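Local atomic coordinates of 4-methyl-5(B-hydroxyethyl)-thiazole monophosphate biosynthesis enzyme (Vibrio cholerae O1 biovar El Tor, PDB entry 3OT1), a protein that is of unknown function but belongs to the DJ-1/PfpI family and may act in thiazole monophosphate biosynthesis. Residues A[93-98]-A[117-123]. Numbering follows the deposited sequence.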
loop_
_atom_site.group_PDB
_atom_site.type_symbol
_atom_site.label_atom_id
_atom_site.label_comp_id
_atom_site.label_asym_id
_atom_site.label_seq_id
_atom_site.Cartn_x
_atom_site.Cartn_y
_atom_site.Cartn_z
ATOM N N LEU A 93 -14.684 2.865 18.952
ATOM C CA LEU A 93 -13.330 2.411 18.659
ATOM C C LEU A 93 -12.573 2.184 19.960
ATOM O O LEU A 93 -11.887 1.175 20.139
ATOM C CB LEU A 93 -12.614 3.420 17.746
ATOM C CG LEU A 93 -11.242 3.101 17.126
ATOM C CD1 LEU A 93 -10.151 3.173 18.168
ATOM C CD2 LEU A 93 -11.224 1.729 16.423
ATOM N N LEU A 94 -12.646 3.166 20.855
ATOM C CA LEU A 94 -11.946 3.042 22.124
ATOM C C LEU A 94 -12.434 1.831 22.926
ATOM O O LEU A 94 -11.630 1.122 23.525
ATOM C CB LEU A 94 -12.083 4.326 22.940
ATOM C CG LEU A 94 -11.466 5.577 22.295
ATOM C CD1 LEU A 94 -11.754 6.805 23.185
ATOM C CD2 LEU A 94 -9.975 5.451 22.047
ATOM N N ALA A 95 -13.738 1.588 22.910
ATOM C CA ALA A 95 -14.299 0.413 23.556
ATOM C C ALA A 95 -13.795 -0.886 22.927
ATOM O O ALA A 95 -13.591 -1.864 23.647
ATOM C CB ALA A 95 -15.848 0.483 23.529
ATOM N N LEU A 96 -13.629 -0.927 21.599
ATOM C CA LEU A 96 -13.120 -2.126 20.957
ATOM C C LEU A 96 -11.689 -2.386 21.378
ATOM O O LEU A 96 -11.303 -3.526 21.525
ATOM C CB LEU A 96 -13.204 -2.018 19.435
ATOM C CG LEU A 96 -14.589 -2.287 18.895
ATOM C CD1 LEU A 96 -14.682 -1.797 17.475
ATOM C CD2 LEU A 96 -14.970 -3.772 18.951
ATOM N N ILE A 97 -10.881 -1.338 21.528
ATOM C CA ILE A 97 -9.518 -1.558 22.016
ATOM C C ILE A 97 -9.568 -2.265 23.381
ATOM O O ILE A 97 -8.852 -3.241 23.609
ATOM C CB ILE A 97 -8.716 -0.256 22.106
ATOM C CG1 ILE A 97 -8.486 0.338 20.702
ATOM C CG2 ILE A 97 -7.404 -0.481 22.856
ATOM C CD1 ILE A 97 -8.001 1.769 20.748
ATOM N N ASP A 98 -10.417 -1.775 24.275
ATOM C CA ASP A 98 -10.580 -2.389 25.589
ATOM C C ASP A 98 -11.045 -3.850 25.456
ATOM O O ASP A 98 -10.534 -4.736 26.120
ATOM C CB ASP A 98 -11.614 -1.637 26.412
ATOM C CG ASP A 98 -11.248 -0.188 26.721
ATOM O OD1 ASP A 98 -10.084 0.182 26.626
ATOM O OD2 ASP A 98 -12.188 0.576 27.055
ATOM N N VAL A 117 -4.027 7.946 19.600
ATOM C CA VAL A 117 -5.064 7.136 20.224
ATOM C C VAL A 117 -4.564 6.556 21.558
ATOM O O VAL A 117 -5.116 6.888 22.609
ATOM C CB VAL A 117 -5.609 6.038 19.300
ATOM C CG1 VAL A 117 -6.742 5.292 20.030
ATOM C CG2 VAL A 117 -6.081 6.648 17.975
ATOM N N PHE A 118 -3.542 5.712 21.536
ATOM C CA PHE A 118 -3.187 5.003 22.768
ATOM C C PHE A 118 -2.649 5.949 23.850
ATOM O O PHE A 118 -3.123 5.938 24.990
ATOM C CB PHE A 118 -2.158 3.900 22.536
ATOM C CG PHE A 118 -2.556 2.825 21.547
ATOM C CD1 PHE A 118 -3.879 2.567 21.190
ATOM C CD2 PHE A 118 -1.550 2.036 20.989
ATOM C CE1 PHE A 118 -4.164 1.558 20.279
ATOM C CE2 PHE A 118 -1.851 1.039 20.113
ATOM C CZ PHE A 118 -3.137 0.795 19.754
ATOM N N ALA A 119 -1.656 6.760 23.492
ATOM C CA ALA A 119 -1.037 7.645 24.462
ATOM C C ALA A 119 -2.066 8.666 24.960
ATOM O O ALA A 119 -2.138 8.904 26.166
ATOM C CB ALA A 119 0.206 8.279 23.900
ATOM N N LYS A 120 -2.925 9.196 24.084
ATOM C CA LYS A 120 -3.913 10.216 24.471
ATOM C C LYS A 120 -5.128 9.707 25.254
ATOM O O LYS A 120 -5.709 10.445 26.043
ATOM C CB LYS A 120 -4.389 11.000 23.229
ATOM C CG LYS A 120 -3.324 11.875 22.594
ATOM C CD LYS A 120 -2.760 12.878 23.579
ATOM N N GLN A 121 -5.523 8.449 25.053
ATOM C CA GLN A 121 -6.728 7.888 25.667
ATOM C C GLN A 121 -6.432 6.769 26.662
ATOM O O GLN A 121 -7.316 5.981 27.000
ATOM C CB GLN A 121 -7.704 7.441 24.578
ATOM C CG GLN A 121 -8.264 8.578 23.732
ATOM C CD GLN A 121 -9.115 9.543 24.544
ATOM O OE1 GLN A 121 -9.730 9.166 25.559
ATOM N NE2 GLN A 121 -9.149 10.787 24.113
ATOM N N GLN A 122 -5.199 6.739 27.150
ATOM C CA GLN A 122 -4.762 5.784 28.177
ATOM C C GLN A 122 -5.056 4.352 27.787
ATOM O O GLN A 122 -5.639 3.599 28.547
ATOM C CB GLN A 122 -5.396 6.079 29.549
ATOM C CG GLN A 122 -5.026 7.399 30.097
ATOM C CD GLN A 122 -5.756 8.536 29.434
ATOM O OE1 GLN A 122 -6.969 8.464 29.172
ATOM N NE2 GLN A 122 -5.025 9.599 29.140
ATOM N N LYS A 123 -4.646 3.980 26.588
ATOM C CA LYS A 123 -4.664 2.586 26.179
ATOM C C LYS A 123 -3.241 2.057 26.194
ATOM O O LYS A 123 -2.319 2.772 25.831
ATOM C CB LYS A 123 -5.273 2.397 24.791
ATOM C CG LYS A 123 -6.644 3.039 24.600
ATOM C CD LYS A 123 -7.689 2.563 25.565
ATOM C CE LYS A 123 -9.010 3.176 25.246
ATOM N NZ LYS A 123 -10.030 2.912 26.321
HETATM O O HOH W 1 -12.991 3.226 26.131
#
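Two neighbouring helices on one face of the central, mostly parallel mixed sheet of a DJ-1/PfpI domain meet where Leu94 and Ile97 of helix 91-102 pack on Val117 of helix 113-119 and on the residues that follow. Val117 CG1, anti to its own N (chi1 -177°), meets both Leu94 CD2 and Ile97 CD1, each at 3.8 Å. Ile97 CD1 also meets the edge of the Phe118 ring in its plane, 3.9 Å from Phe118 CE1. On its other contacts, Phe118 rests on Leu77, Val107 and Ala109 of the sheet and makes an edge-to-face pair with Phe124. Nearer the surface, Leu94 CD1 lies against the bent side chain of Gln121, and the two cross at about a right angle. Lys123 also bends at CB-CG (chi2 -58°); its CG passes 4.0 Å from Ile97 CG2, then the chain runs out extended to the Asp98 carboxylate. There Lys123 NZ forms a salt bridge with Asp98 OD1 at 2.7 Å, approaching on the syn side and 20° out of the carboxylate plane. A water accepts from Lys123 NZ and donates to Asp98 OD2, 2.9 Å away, so OD1 is held directly and OD2 through the water. Largely buried apolar packing, with a water-bridged ion pair at its margin, thus joins neighbouring helices of the alpha/beta sandwich of the DJ-1 superfamily.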